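Pectinesterase 1 (Solanum lycopersicum, PDB 1XG2) hydrolyses the methyl esters of pectin, leaving de-esterified polygalacturonate and releasing methanol, its catalytic domain being a right-handed parallel beta-helix here bound to an inhibitor protein. Local coordinates at residues T151-F156 with Q178-A183; T217-P222 with A243-W248; A64-G69 with D96-N101; E44-A49 with A83-V88; A3-A8 with T31-Y36. All coordinates share one frame; numbering follows the deposited sequence. Where two conformers were deposited one is given.

Contact 1: T151-F156 with Q178-A183; sequences TVDFIF and QNMVTA
The Phe154 ring carries the carbonyl oxygen of Val181 over one face, 4.0 Å above the centre, while Thr151 O lies in plane at its edge. Val181 CA meets the same ring off-centre as a CH-pi contact, 4.2 Å from the centroid, and Val181 CG1 touches Phe154 CZ at 4.0 Å. Phe154 CG stands between its backbone N and carbonyl carbon (chi1 74°), which lays the ring alongside Val181, the two side chains pointing the same way. The carboxylate of Asp153, the predicted nucleophile, rests against a methyl: its CG is 3.4 Å from Ala183 CB, and OD1 also faces Met180 CB. OD1 is held by a salt bridge to NE of Arg221, a substrate-binding residue by similarity, which fixes the turn of the carboxylate. Met180 N donates to Thr151 O, Phe154 N to Met180 O and Ile155 N to Val181 O at 2.9 Å, before Ala183 N returns a bond to Ile155 O. Parallel bridges pair Ile155 with Thr182 and Phe156 with Ala183, joining two successive coils of the beta-helix beside the predicted catalytic centre. Strand 155-157 lies between strands 134-136 and 179-184; Phe156 stacks on Tyr135 on one side, whereas Thr182 OG1 bonds to Leu219 O of strand 217-220 on the other.

Contact 2: T217-P222 with A243-W248; sequences TYLGRP and AGWAEW
Leu219 CB sits over one face of the Trp245 indole, 3.5 Å from the centroid of its six-membered ring, and Leu219 CD1 reaches the CZ2 corner. Next along, Ala246 CB lies over the face of the Tyr218 ring as a CH-pi contact, 3.7 Å from the centroid and 11° off the normal. Gly220 N passes 3.3 Å from Trp245 CE3, where a side chain would meet the indole. Replacing Trp245 by an alanine would probably open a gap beneath Leu219 and leave Glu261, which accepts a bond from NE1, without that mate. Two backbone bonds tie the pieces: Leu219 N to Gly244 O at 2.8 Å and Ala246 N to Gly220 O. Here the loop after strand 235-236 continues alongside strand 217-220, the last strand of its sheet in the parallel beta-helix, and covers that edge. Farther out, Pro222 CG lies against Trp248 CB. The extended Arg221 chain crosses Trp248, whose CZ3 lies over one guanidinium face, 3.4 Å from NE, with the planes 52° apart. Arg221, a substrate-binding residue by similarity, also makes a salt bridge through NE to Asp153, and its NH1 gives a hydrogen bond to a water that donates to Glu247 O.

Contact 3: A64-G69 with D96-N101; sequences ATTITG and DICIQN
Thr68 OG1 donates to Gln100 OE1 at 2.8 Å, the donor standing 19° from the plane of the amide carbonyl and well to the side of its C=O direction (110°). Gln100 CG lies between its backbone N and carbonyl carbon (chi1 62°), and the chain beyond is extended, which carries the amide across to strand 65-69. On the way Gln100 CG touches the methyl CG2 of Thr66 at 3.6 Å. A glutamine-to-alanine change at Gln100 would probably leave Thr68 OG1 without this acceptor and uncover the Thr66 methyl. The axes of strands 65-69 and 98-101 run parallel and come within 4.7 Å, as neighbouring rungs in a sheet of the beta-helix. Cys98 N gives to Thr65 O, Ile67 N to Cys98 O at 2.9 Å, Gln100 N to Ile67 O, and Gly69 N to Gln100 O. On the other face Ile67 and Ile99 lie side by side, CG1 of the first 3.8 Å from CD1 of the second, while Ile97 CD1 comes across to the same Ile67 CG1. Ile97 CG1 also packs on Thr65 CG2. Beyond the pair, strand 40-43 flanks Thr66 and Thr68, and strand 126-128 flanks Cys98 and Ile99.

Contact 4: E44-A49 with A83-V88; sequences ENVEVA and ATLAAV
Asn45 CG is anti to its carbonyl carbon (chi1 -75°) and the amide is turned by chi2 of 89°, which swings ND2 over to Ala83 O at 2.9 Å. That oxygen lies in the amide plane of Asn45, although ND2 stands 40° above the plane of the Ala83 carbonyl. ND2 gives a second hydrogen bond to a water that donates to Thr84 OG1, itself also hydrogen-bonded to Gln100 O, and another water donates to both Val46 O and Ala83 O. Val88 CG2, between its own backbone N and carbonyl carbon, meets Ala49 C at 3.7 Å. Between these ends strands 46-48 and 85-87 run parallel as first and second strands of one beta-helix sheet. Val46 N bonds to Thr84 O, Ala86 N to Val46 O, Val48 N to Ala86 O at 2.8 Å, and Val88 N to Val48 O. Val48 CB meets Ala87 CB at 3.8 Å on the face shared with Val46 and Leu85, where Val48 also packs on Leu55 and Ile57. Val88 touches Asp81 of the inhibitor chain. Aliphatic groups thus fill the buried face, while at the Asn45 end one amide and one water supply Ala83 O with donors.

Contact 5: A3-A8 with T31-Y36; sequences ANAVVA and TRYVIY
Asn4 CB presses on one face of the Tyr33 ring, 3.7 Å from the centroid and offset toward the rim. Tyr33 CG is anti to its backbone N (chi1 -177°), which extends the ring beneath the bend at Asn4; the small Ala5 CB fits between Tyr33 OH, at 3.7 Å, and Ile35 CG1. Ala3 CB is a bump set in the angle between Tyr36 CB, at 3.6 Å, and Val34 CG1. Farther on, the branched ends of Val7 and Ile35 meet methyl to methyl, CG2 to CG2 at 3.8 Å, and Val6 CG1 lies loosely by the Tyr36 ring, 4.2 Å from CD2. The backbone bend is gripped by one acceptor: Val34 O takes bonds from both Asn4 N and Ala5 N, each in the carbonyl plane. Regular parallel pairing follows, Tyr36 N to Ala5 O and Val7 N to Tyr36 O, the latter at 2.7 Å. Strands 5-7 and 33-37 belong to a beta-alpha-beta unit at the N-terminal end of the beta-helix. Helix 18-24 covers the face of Val7 and Ile35 through Leu18, Ala21 and Val22, and strand 55-59 continues the sheet beyond strand 33-37.

From the N terminus, contact 5 closes first, bringing strands 5-7 and 33-37 together round helix 18-24. Contacts 4 and 3 then cross: segment 44-49 opens, 64-69 follows, 83-88 closes the first loop and 96-101 the second. They join successive coils on two different sheets and touch where Thr84 OG1 meets Gln100 O. Contact 1 comes later, in the same sheet as contact 4 but about 21 Å from it between centres, and contact 2 follows in series. Those two adjoin through Asp153 with Arg221 and Thr182 with Leu219. Contacts 5 and 2, about 40 Å apart between centres, lie toward opposite ends of the beta-helix.

Contact 1: T151-F156 with Q178-A183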
# COMPACT_ATOMS: atom_id res chain seq x y z
N THR A 151 -2.32 14.71 -7.80
CA THR A 151 -3.60 15.09 -8.37
C THR A 151 -4.61 13.97 -8.23
O THR A 151 -5.40 13.96 -7.27
CB THR A 151 -3.42 15.45 -9.85
OG1 THR A 151 -2.66 14.43 -10.51
CG2 THR A 151 -2.62 16.71 -10.00
N VAL A 152 -4.58 13.02 -9.16
CA VAL A 152 -5.55 11.95 -9.25
C VAL A 152 -5.04 10.72 -8.49
O VAL A 152 -4.00 10.17 -8.83
CB VAL A 152 -5.81 11.55 -10.74
CG1 VAL A 152 -6.80 10.40 -10.83
CG2 VAL A 152 -6.29 12.76 -11.57
N ASP A 153 -5.77 10.33 -7.44
CA ASP A 153 -5.50 9.12 -6.67
C ASP A 153 -4.09 9.14 -6.10
O ASP A 153 -3.36 8.17 -6.26
CB ASP A 153 -5.64 7.86 -7.55
CG ASP A 153 -7.02 7.70 -8.13
OD1 ASP A 153 -7.99 8.36 -7.67
OD2 ASP A 153 -7.22 6.90 -9.07
N PHE A 154 -3.70 10.23 -5.45
CA PHE A 154 -2.28 10.39 -5.16
C PHE A 154 -1.78 9.63 -3.92
O PHE A 154 -0.57 9.48 -3.72
CB PHE A 154 -1.81 11.86 -5.28
CG PHE A 154 -2.25 12.81 -4.18
CD1 PHE A 154 -1.50 12.93 -3.02
CD2 PHE A 154 -3.28 13.73 -4.38
CE1 PHE A 154 -1.83 13.84 -2.04
CE2 PHE A 154 -3.61 14.67 -3.41
CZ PHE A 154 -2.87 14.71 -2.22
N ILE A 155 -2.72 9.09 -3.15
CA ILE A 155 -2.39 8.09 -2.13
C ILE A 155 -3.27 6.88 -2.38
O ILE A 155 -4.48 6.92 -2.14
CB ILE A 155 -2.60 8.61 -0.71
CG1 ILE A 155 -1.74 9.85 -0.47
CG2 ILE A 155 -2.22 7.53 0.30
CD1 ILE A 155 -2.05 10.55 0.83
N PHE A 156 -2.67 5.79 -2.86
CA PHE A 156 -3.46 4.65 -3.30
C PHE A 156 -2.78 3.33 -2.97
O PHE A 156 -1.58 3.30 -2.72
CB PHE A 156 -3.76 4.75 -4.81
CG PHE A 156 -2.59 4.42 -5.68
CD1 PHE A 156 -2.57 3.23 -6.41
CD2 PHE A 156 -1.52 5.27 -5.77
CE1 PHE A 156 -1.49 2.90 -7.22
CE2 PHE A 156 -0.44 4.96 -6.59
CZ PHE A 156 -0.43 3.77 -7.32
N GLN A 178 -10.17 15.67 -12.09
CA GLN A 178 -10.67 15.83 -10.74
C GLN A 178 -9.68 15.17 -9.77
O GLN A 178 -9.33 13.99 -9.93
CB GLN A 178 -12.02 15.16 -10.60
CG GLN A 178 -13.07 15.60 -11.63
CD GLN A 178 -14.47 15.12 -11.26
OE1 GLN A 178 -15.45 15.88 -11.36
NE2 GLN A 178 -14.58 13.89 -10.82
N ASN A 179 -9.22 15.94 -8.79
CA ASN A 179 -8.24 15.43 -7.82
C ASN A 179 -8.91 14.51 -6.81
O ASN A 179 -10.04 14.76 -6.39
CB ASN A 179 -7.56 16.57 -7.08
CG ASN A 179 -6.66 17.40 -7.97
OD1 ASN A 179 -6.19 16.92 -9.00
ND2 ASN A 179 -6.41 18.66 -7.59
N MET A 180 -8.20 13.45 -6.44
CA MET A 180 -8.62 12.52 -5.40
C MET A 180 -7.41 12.28 -4.51
O MET A 180 -6.41 11.71 -4.97
CB MET A 180 -9.07 11.18 -6.00
CG MET A 180 -9.99 11.28 -7.17
SD MET A 180 -11.66 11.59 -6.61
CE MET A 180 -12.36 12.25 -8.12
N VAL A 181 -7.50 12.70 -3.26
CA VAL A 181 -6.41 12.51 -2.29
C VAL A 181 -6.12 11.03 -2.10
O VAL A 181 -4.96 10.63 -2.13
CB VAL A 181 -6.72 13.14 -0.92
CG1 VAL A 181 -5.57 12.90 0.07
CG2 VAL A 181 -6.97 14.64 -1.08
N THR A 182 -7.17 10.23 -1.95
CA THR A 182 -7.02 8.77 -1.80
C THR A 182 -7.79 7.98 -2.85
O THR A 182 -8.80 8.42 -3.37
CB THR A 182 -7.44 8.27 -0.41
OG1 THR A 182 -8.85 8.50 -0.19
CG2 THR A 182 -6.73 9.03 0.69
N ALA A 183 -7.27 6.80 -3.15
CA ALA A 183 -7.98 5.76 -3.89
C ALA A 183 -7.62 4.45 -3.21
O ALA A 183 -6.72 3.73 -3.64
CB ALA A 183 -7.58 5.75 -5.34

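Contact 2: T217-P222 with A243-W248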
# COMPACT_ATOMS: atom_id res chain seq x y z
N THR A 217 -11.49 18.80 -5.79
CA THR A 217 -10.67 17.85 -5.05
C THR A 217 -11.55 17.10 -4.09
O THR A 217 -12.30 17.70 -3.33
CB THR A 217 -9.56 18.59 -4.29
OG1 THR A 217 -8.66 19.22 -5.20
CG2 THR A 217 -8.69 17.62 -3.51
N TYR A 218 -11.48 15.78 -4.13
CA TYR A 218 -12.21 14.94 -3.21
C TYR A 218 -11.23 14.22 -2.30
O TYR A 218 -10.08 14.02 -2.65
CB TYR A 218 -13.05 13.91 -3.96
CG TYR A 218 -14.08 14.50 -4.90
CD1 TYR A 218 -13.74 14.86 -6.19
CD2 TYR A 218 -15.41 14.67 -4.50
CE1 TYR A 218 -14.68 15.39 -7.07
CE2 TYR A 218 -16.37 15.20 -5.37
CZ TYR A 218 -15.99 15.56 -6.65
OH TYR A 218 -16.91 16.08 -7.55
N LEU A 219 -11.70 13.83 -1.13
CA LEU A 219 -10.92 13.06 -0.18
C LEU A 219 -10.59 11.66 -0.69
O LEU A 219 -9.53 11.12 -0.37
CB LEU A 219 -11.66 12.97 1.16
CG LEU A 219 -11.85 14.31 1.88
CD1 LEU A 219 -12.82 14.15 3.07
CD2 LEU A 219 -10.52 14.90 2.32
N GLY A 220 -11.49 11.07 -1.46
CA GLY A 220 -11.23 9.78 -2.07
C GLY A 220 -12.32 9.30 -3.00
O GLY A 220 -13.41 9.88 -3.07
N ARG A 221 -11.99 8.24 -3.73
CA ARG A 221 -12.94 7.47 -4.51
C ARG A 221 -12.59 5.98 -4.38
O ARG A 221 -11.43 5.63 -4.16
CB ARG A 221 -12.95 7.92 -5.98
CG ARG A 221 -11.62 7.85 -6.72
CD ARG A 221 -11.72 8.29 -8.17
NE ARG A 221 -10.50 8.05 -8.92
CZ ARG A 221 -10.44 8.00 -10.25
NH1 ARG A 221 -11.53 8.17 -11.00
NH2 ARG A 221 -9.29 7.75 -10.83
N PRO A 222 -13.61 5.11 -4.41
CA PRO A 222 -13.42 3.67 -4.16
C PRO A 222 -12.89 2.86 -5.32
O PRO A 222 -13.65 2.30 -6.11
CB PRO A 222 -14.82 3.22 -3.72
CG PRO A 222 -15.76 4.16 -4.46
CD PRO A 222 -15.03 5.47 -4.57
N ALA A 243 -19.38 17.54 -1.46
CA ALA A 243 -19.72 16.13 -1.49
C ALA A 243 -18.70 15.25 -0.75
O ALA A 243 -19.03 14.15 -0.30
CB ALA A 243 -19.85 15.65 -2.92
N GLY A 244 -17.45 15.72 -0.67
CA GLY A 244 -16.41 15.09 0.13
C GLY A 244 -15.69 13.96 -0.59
O GLY A 244 -14.46 13.88 -0.56
N TRP A 245 -16.47 13.08 -1.20
CA TRP A 245 -15.99 11.85 -1.81
C TRP A 245 -16.65 11.69 -3.17
O TRP A 245 -17.75 12.23 -3.42
CB TRP A 245 -16.30 10.65 -0.88
CG TRP A 245 -15.85 10.88 0.53
CD1 TRP A 245 -16.49 11.61 1.47
CD2 TRP A 245 -14.62 10.42 1.15
NE1 TRP A 245 -15.77 11.63 2.64
CE2 TRP A 245 -14.62 10.90 2.47
CE3 TRP A 245 -13.54 9.63 0.72
CZ2 TRP A 245 -13.59 10.63 3.37
CZ3 TRP A 245 -12.52 9.34 1.63
CH2 TRP A 245 -12.55 9.86 2.94
N ALA A 246 -15.98 10.96 -4.06
CA ALA A 246 -16.44 10.79 -5.43
C ALA A 246 -16.65 9.34 -5.80
O ALA A 246 -15.98 8.43 -5.29
CB ALA A 246 -15.44 11.42 -6.40
N GLU A 247 -17.58 9.13 -6.71
CA GLU A 247 -17.81 7.82 -7.29
C GLU A 247 -16.58 7.37 -8.08
O GLU A 247 -15.86 8.20 -8.65
CB GLU A 247 -19.03 7.89 -8.22
CG GLU A 247 -20.33 8.16 -7.47
CD GLU A 247 -21.53 8.31 -8.41
OE1 GLU A 247 -21.34 8.25 -9.63
OE2 GLU A 247 -22.66 8.48 -7.90
N TRP A 248 -16.36 6.07 -8.10
CA TRP A 248 -15.40 5.46 -8.99
C TRP A 248 -16.07 5.17 -10.34
O TRP A 248 -15.56 5.55 -11.38
CB TRP A 248 -14.87 4.15 -8.41
CG TRP A 248 -13.88 3.45 -9.29
CD1 TRP A 248 -14.12 2.40 -10.13
CD2 TRP A 248 -12.48 3.75 -9.42
NE1 TRP A 248 -12.96 2.03 -10.77
CE2 TRP A 248 -11.94 2.85 -10.36
CE3 TRP A 248 -11.63 4.69 -8.83
CZ2 TRP A 248 -10.61 2.87 -10.73
CZ3 TRP A 248 -10.30 4.71 -9.20
CH2 TRP A 248 -9.80 3.79 -10.14
O HOH W 1 -14.33 9.22 -10.53

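Contact 3: A64-G69 with D96-N101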
# COMPACT_ATOMS: atom_id res chain seq x y z
N ALA A 64 16.68 19.32 -0.19
CA ALA A 64 18.08 19.25 -0.58
C ALA A 64 18.53 17.97 -1.31
O ALA A 64 19.44 18.04 -2.14
CB ALA A 64 18.95 19.43 0.66
N THR A 65 17.96 16.82 -0.96
CA THR A 65 18.27 15.55 -1.59
C THR A 65 17.04 15.04 -2.30
O THR A 65 15.99 14.86 -1.68
CB THR A 65 18.77 14.49 -0.57
OG1 THR A 65 19.99 14.92 0.03
CG2 THR A 65 19.18 13.20 -1.27
N THR A 66 17.16 14.80 -3.60
CA THR A 66 16.04 14.34 -4.42
C THR A 66 16.43 13.10 -5.23
O THR A 66 17.46 13.09 -5.90
CB THR A 66 15.64 15.46 -5.39
OG1 THR A 66 15.13 16.59 -4.67
CG2 THR A 66 14.49 15.05 -6.25
N ILE A 67 15.59 12.06 -5.17
CA ILE A 67 15.69 10.93 -6.08
C ILE A 67 14.59 11.14 -7.09
O ILE A 67 13.43 11.31 -6.71
CB ILE A 67 15.50 9.59 -5.34
CG1 ILE A 67 16.34 9.56 -4.08
CG2 ILE A 67 15.84 8.40 -6.26
CD1 ILE A 67 17.83 9.81 -4.28
N THR A 68 14.93 11.13 -8.38
CA THR A 68 13.96 11.47 -9.42
C THR A 68 13.95 10.47 -10.57
O THR A 68 14.96 9.82 -10.85
CB THR A 68 14.18 12.92 -9.92
OG1 THR A 68 13.10 13.32 -10.79
CG2 THR A 68 15.44 13.06 -10.74
N GLY A 69 12.78 10.33 -11.17
CA GLY A 69 12.56 9.47 -12.33
C GLY A 69 11.30 9.92 -13.04
O GLY A 69 10.64 10.85 -12.58
N ASP A 96 14.18 12.59 5.44
CA ASP A 96 14.85 13.82 5.02
C ASP A 96 15.25 13.81 3.56
O ASP A 96 16.39 14.11 3.22
CB ASP A 96 16.07 14.10 5.90
CG ASP A 96 15.70 14.44 7.31
OD1 ASP A 96 14.73 15.21 7.51
OD2 ASP A 96 16.31 13.96 8.29
N ILE A 97 14.31 13.45 2.70
CA ILE A 97 14.62 13.21 1.30
C ILE A 97 13.36 13.43 0.47
O ILE A 97 12.25 13.32 0.98
CB ILE A 97 15.20 11.78 1.12
CG1 ILE A 97 15.87 11.63 -0.25
CG2 ILE A 97 14.11 10.72 1.31
CD1 ILE A 97 16.72 10.40 -0.36
N CYS A 98 13.54 13.76 -0.80
CA CYS A 98 12.42 13.90 -1.74
C CYS A 98 12.47 12.72 -2.72
O CYS A 98 13.53 12.38 -3.20
CB CYS A 98 12.55 15.21 -2.53
SG CYS A 98 11.34 15.34 -3.88
N ILE A 99 11.33 12.09 -2.96
CA ILE A 99 11.17 11.13 -4.04
C ILE A 99 10.18 11.75 -5.00
O ILE A 99 9.10 12.14 -4.60
CB ILE A 99 10.63 9.77 -3.54
CG1 ILE A 99 11.45 9.23 -2.34
CG2 ILE A 99 10.65 8.75 -4.68
CD1 ILE A 99 12.92 9.11 -2.57
N GLN A 100 10.55 11.83 -6.26
CA GLN A 100 9.69 12.45 -7.24
C GLN A 100 9.62 11.69 -8.55
O GLN A 100 10.55 10.98 -8.94
CB GLN A 100 10.10 13.90 -7.49
CG GLN A 100 11.46 14.09 -8.04
CD GLN A 100 11.67 15.51 -8.64
OE1 GLN A 100 12.49 15.70 -9.53
NE2 GLN A 100 10.94 16.50 -8.13
N ASN A 101 8.47 11.85 -9.19
CA ASN A 101 8.26 11.39 -10.56
C ASN A 101 7.81 12.59 -11.39
O ASN A 101 6.79 13.21 -11.11
CB ASN A 101 7.26 10.23 -10.60
CG ASN A 101 7.19 9.58 -11.98
OD1 ASN A 101 7.17 10.28 -13.00
ND2 ASN A 101 7.19 8.26 -12.02

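Contact 4: E44-A49 with A83-V88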
# COMPACT_ATOMS: atom_id res chain seq x y z
N GLU A 44 17.70 8.30 -10.79
CA GLU A 44 17.74 6.84 -10.78
C GLU A 44 16.43 6.24 -10.29
O GLU A 44 15.65 6.87 -9.56
CB GLU A 44 18.94 6.26 -9.96
CG GLU A 44 19.45 7.09 -8.80
CD GLU A 44 20.64 6.46 -8.06
OE1 GLU A 44 20.75 5.22 -7.96
OE2 GLU A 44 21.47 7.25 -7.54
N ASN A 45 16.17 5.01 -10.73
CA ASN A 45 15.08 4.20 -10.23
C ASN A 45 15.67 3.15 -9.31
O ASN A 45 16.42 2.27 -9.75
CB ASN A 45 14.31 3.55 -11.38
CG ASN A 45 13.41 4.53 -12.11
OD1 ASN A 45 13.84 5.20 -13.06
ND2 ASN A 45 12.16 4.63 -11.67
N VAL A 46 15.34 3.27 -8.03
CA VAL A 46 15.92 2.46 -6.98
C VAL A 46 14.92 1.47 -6.41
O VAL A 46 13.74 1.79 -6.24
CB VAL A 46 16.45 3.36 -5.86
CG1 VAL A 46 17.02 2.53 -4.71
CG2 VAL A 46 17.48 4.34 -6.43
N GLU A 47 15.40 0.28 -6.10
CA GLU A 47 14.57 -0.76 -5.52
C GLU A 47 15.24 -1.27 -4.25
O GLU A 47 16.43 -1.56 -4.25
CB GLU A 47 14.39 -1.89 -6.53
CG GLU A 47 13.49 -3.01 -6.05
CD GLU A 47 12.94 -3.89 -7.18
OE1 GLU A 47 12.25 -4.89 -6.85
OE2 GLU A 47 13.17 -3.57 -8.39
N VAL A 48 14.46 -1.38 -3.18
CA VAL A 48 14.94 -1.94 -1.92
C VAL A 48 14.19 -3.26 -1.72
O VAL A 48 13.04 -3.26 -1.28
CB VAL A 48 14.70 -0.99 -0.73
CG1 VAL A 48 15.16 -1.63 0.57
CG2 VAL A 48 15.43 0.32 -0.96
N ALA A 49 14.85 -4.36 -2.05
CA ALA A 49 14.19 -5.66 -2.12
C ALA A 49 13.95 -6.25 -0.74
O ALA A 49 14.42 -5.73 0.28
CB ALA A 49 15.04 -6.64 -2.97
N ALA A 83 7.51 3.29 -10.21
CA ALA A 83 8.05 4.00 -9.04
C ALA A 83 9.50 4.44 -9.22
O ALA A 83 10.36 3.66 -9.60
CB ALA A 83 7.94 3.11 -7.82
N THR A 84 9.78 5.71 -8.92
CA THR A 84 11.15 6.19 -8.81
C THR A 84 11.91 5.40 -7.75
O THR A 84 13.01 4.91 -8.02
CB THR A 84 11.14 7.69 -8.49
OG1 THR A 84 10.63 8.39 -9.64
CG2 THR A 84 12.53 8.24 -8.27
N LEU A 85 11.31 5.27 -6.57
CA LEU A 85 11.84 4.41 -5.51
C LEU A 85 10.76 3.44 -5.03
O LEU A 85 9.63 3.85 -4.77
CB LEU A 85 12.33 5.25 -4.34
CG LEU A 85 13.12 4.47 -3.26
CD1 LEU A 85 14.25 5.30 -2.67
CD2 LEU A 85 12.25 4.01 -2.15
N ALA A 86 11.12 2.16 -4.93
CA ALA A 86 10.22 1.09 -4.49
C ALA A 86 10.91 0.34 -3.36
O ALA A 86 12.08 0.00 -3.48
CB ALA A 86 9.92 0.15 -5.63
N ALA A 87 10.21 0.08 -2.25
CA ALA A 87 10.81 -0.60 -1.10
C ALA A 87 9.86 -1.63 -0.52
O ALA A 87 8.71 -1.33 -0.23
CB ALA A 87 11.19 0.41 -0.04
N VAL A 88 10.35 -2.85 -0.35
CA VAL A 88 9.58 -3.91 0.27
C VAL A 88 10.32 -4.56 1.43
O VAL A 88 9.74 -5.36 2.14
CB VAL A 88 9.14 -4.98 -0.75
CG1 VAL A 88 8.28 -4.33 -1.84
CG2 VAL A 88 10.32 -5.70 -1.36
O HOH W 2 10.02 6.66 -12.13
O HOH W 3 12.05 1.50 -8.50

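Contact 5: A3-A8 with T31-Y36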
# COMPACT_ATOMS: atom_id res chain seq x y z
N ALA A 3 26.34 7.48 9.86
CA ALA A 3 25.92 6.64 8.73
C ALA A 3 26.91 5.51 8.45
O ALA A 3 28.12 5.68 8.64
CB ALA A 3 25.75 7.48 7.47
N ASN A 4 26.39 4.37 8.00
CA ASN A 4 27.20 3.22 7.59
C ASN A 4 27.68 3.31 6.13
O ASN A 4 28.67 2.68 5.77
CB ASN A 4 26.42 1.92 7.77
CG ASN A 4 26.01 1.68 9.22
OD1 ASN A 4 26.80 1.19 10.04
ND2 ASN A 4 24.79 2.04 9.54
N ALA A 5 26.98 4.06 5.30
CA ALA A 5 27.39 4.26 3.91
C ALA A 5 26.92 5.62 3.46
O ALA A 5 25.79 6.01 3.76
CB ALA A 5 26.80 3.19 3.02
N VAL A 6 27.76 6.33 2.71
CA VAL A 6 27.44 7.68 2.27
C VAL A 6 27.37 7.71 0.75
O VAL A 6 28.23 7.15 0.07
CB VAL A 6 28.48 8.70 2.79
CG1 VAL A 6 28.22 10.10 2.21
CG2 VAL A 6 28.46 8.73 4.33
N VAL A 7 26.33 8.34 0.23
CA VAL A 7 26.16 8.56 -1.20
C VAL A 7 26.35 10.04 -1.47
O VAL A 7 25.76 10.89 -0.81
CB VAL A 7 24.78 8.13 -1.67
CG1 VAL A 7 24.58 8.46 -3.14
CG2 VAL A 7 24.56 6.64 -1.40
N ALA A 8 27.19 10.36 -2.45
CA ALA A 8 27.46 11.75 -2.83
C ALA A 8 27.93 11.87 -4.28
O ALA A 8 28.63 10.99 -4.79
CB ALA A 8 28.50 12.35 -1.90
N THR A 31 20.06 -5.31 12.78
CA THR A 31 20.02 -3.92 13.23
C THR A 31 19.89 -2.92 12.07
O THR A 31 20.18 -3.22 10.90
CB THR A 31 21.29 -3.54 14.03
OG1 THR A 31 22.45 -3.84 13.24
CG2 THR A 31 21.43 -4.36 15.31
N ARG A 32 19.48 -1.72 12.43
CA ARG A 32 19.29 -0.65 11.47
C ARG A 32 20.60 -0.28 10.81
O ARG A 32 21.58 0.01 11.48
CB ARG A 32 18.71 0.57 12.18
CG ARG A 32 18.25 1.67 11.24
CD ARG A 32 18.39 3.06 11.83
NE ARG A 32 17.11 3.66 12.19
CZ ARG A 32 16.96 4.74 12.94
NH1 ARG A 32 18.01 5.36 13.47
NH2 ARG A 32 15.75 5.22 13.16
N TYR A 33 20.59 -0.29 9.48
CA TYR A 33 21.74 0.07 8.67
C TYR A 33 21.39 1.36 7.93
O TYR A 33 20.36 1.43 7.28
CB TYR A 33 22.02 -1.04 7.67
CG TYR A 33 23.24 -0.82 6.80
CD1 TYR A 33 24.49 -1.31 7.18
CD2 TYR A 33 23.14 -0.15 5.59
CE1 TYR A 33 25.62 -1.11 6.37
CE2 TYR A 33 24.24 0.06 4.79
CZ TYR A 33 25.48 -0.43 5.18
OH TYR A 33 26.57 -0.22 4.34
N VAL A 34 22.26 2.37 8.00
CA VAL A 34 21.94 3.71 7.53
C VAL A 34 22.76 4.12 6.31
O VAL A 34 24.01 4.12 6.35
CB VAL A 34 22.18 4.74 8.65
CG1 VAL A 34 21.75 6.16 8.19
CG2 VAL A 34 21.44 4.36 9.91
N ILE A 35 22.06 4.45 5.23
CA ILE A 35 22.65 5.08 4.03
C ILE A 35 22.30 6.56 4.04
O ILE A 35 21.12 6.90 4.01
CB ILE A 35 22.09 4.42 2.75
CG1 ILE A 35 22.44 2.93 2.70
CG2 ILE A 35 22.61 5.12 1.50
CD1 ILE A 35 21.73 2.15 1.60
N TYR A 36 23.30 7.43 4.06
CA TYR A 36 23.12 8.88 4.03
C TYR A 36 23.39 9.36 2.61
O TYR A 36 24.42 9.06 2.05
CB TYR A 36 24.06 9.56 5.05
CG TYR A 36 24.20 11.08 4.93
CD1 TYR A 36 23.10 11.90 4.78
CD2 TYR A 36 25.46 11.69 5.01
CE1 TYR A 36 23.22 13.29 4.69
CE2 TYR A 36 25.59 13.09 4.92
CZ TYR A 36 24.47 13.88 4.76
OH TYR A 36 24.58 15.25 4.66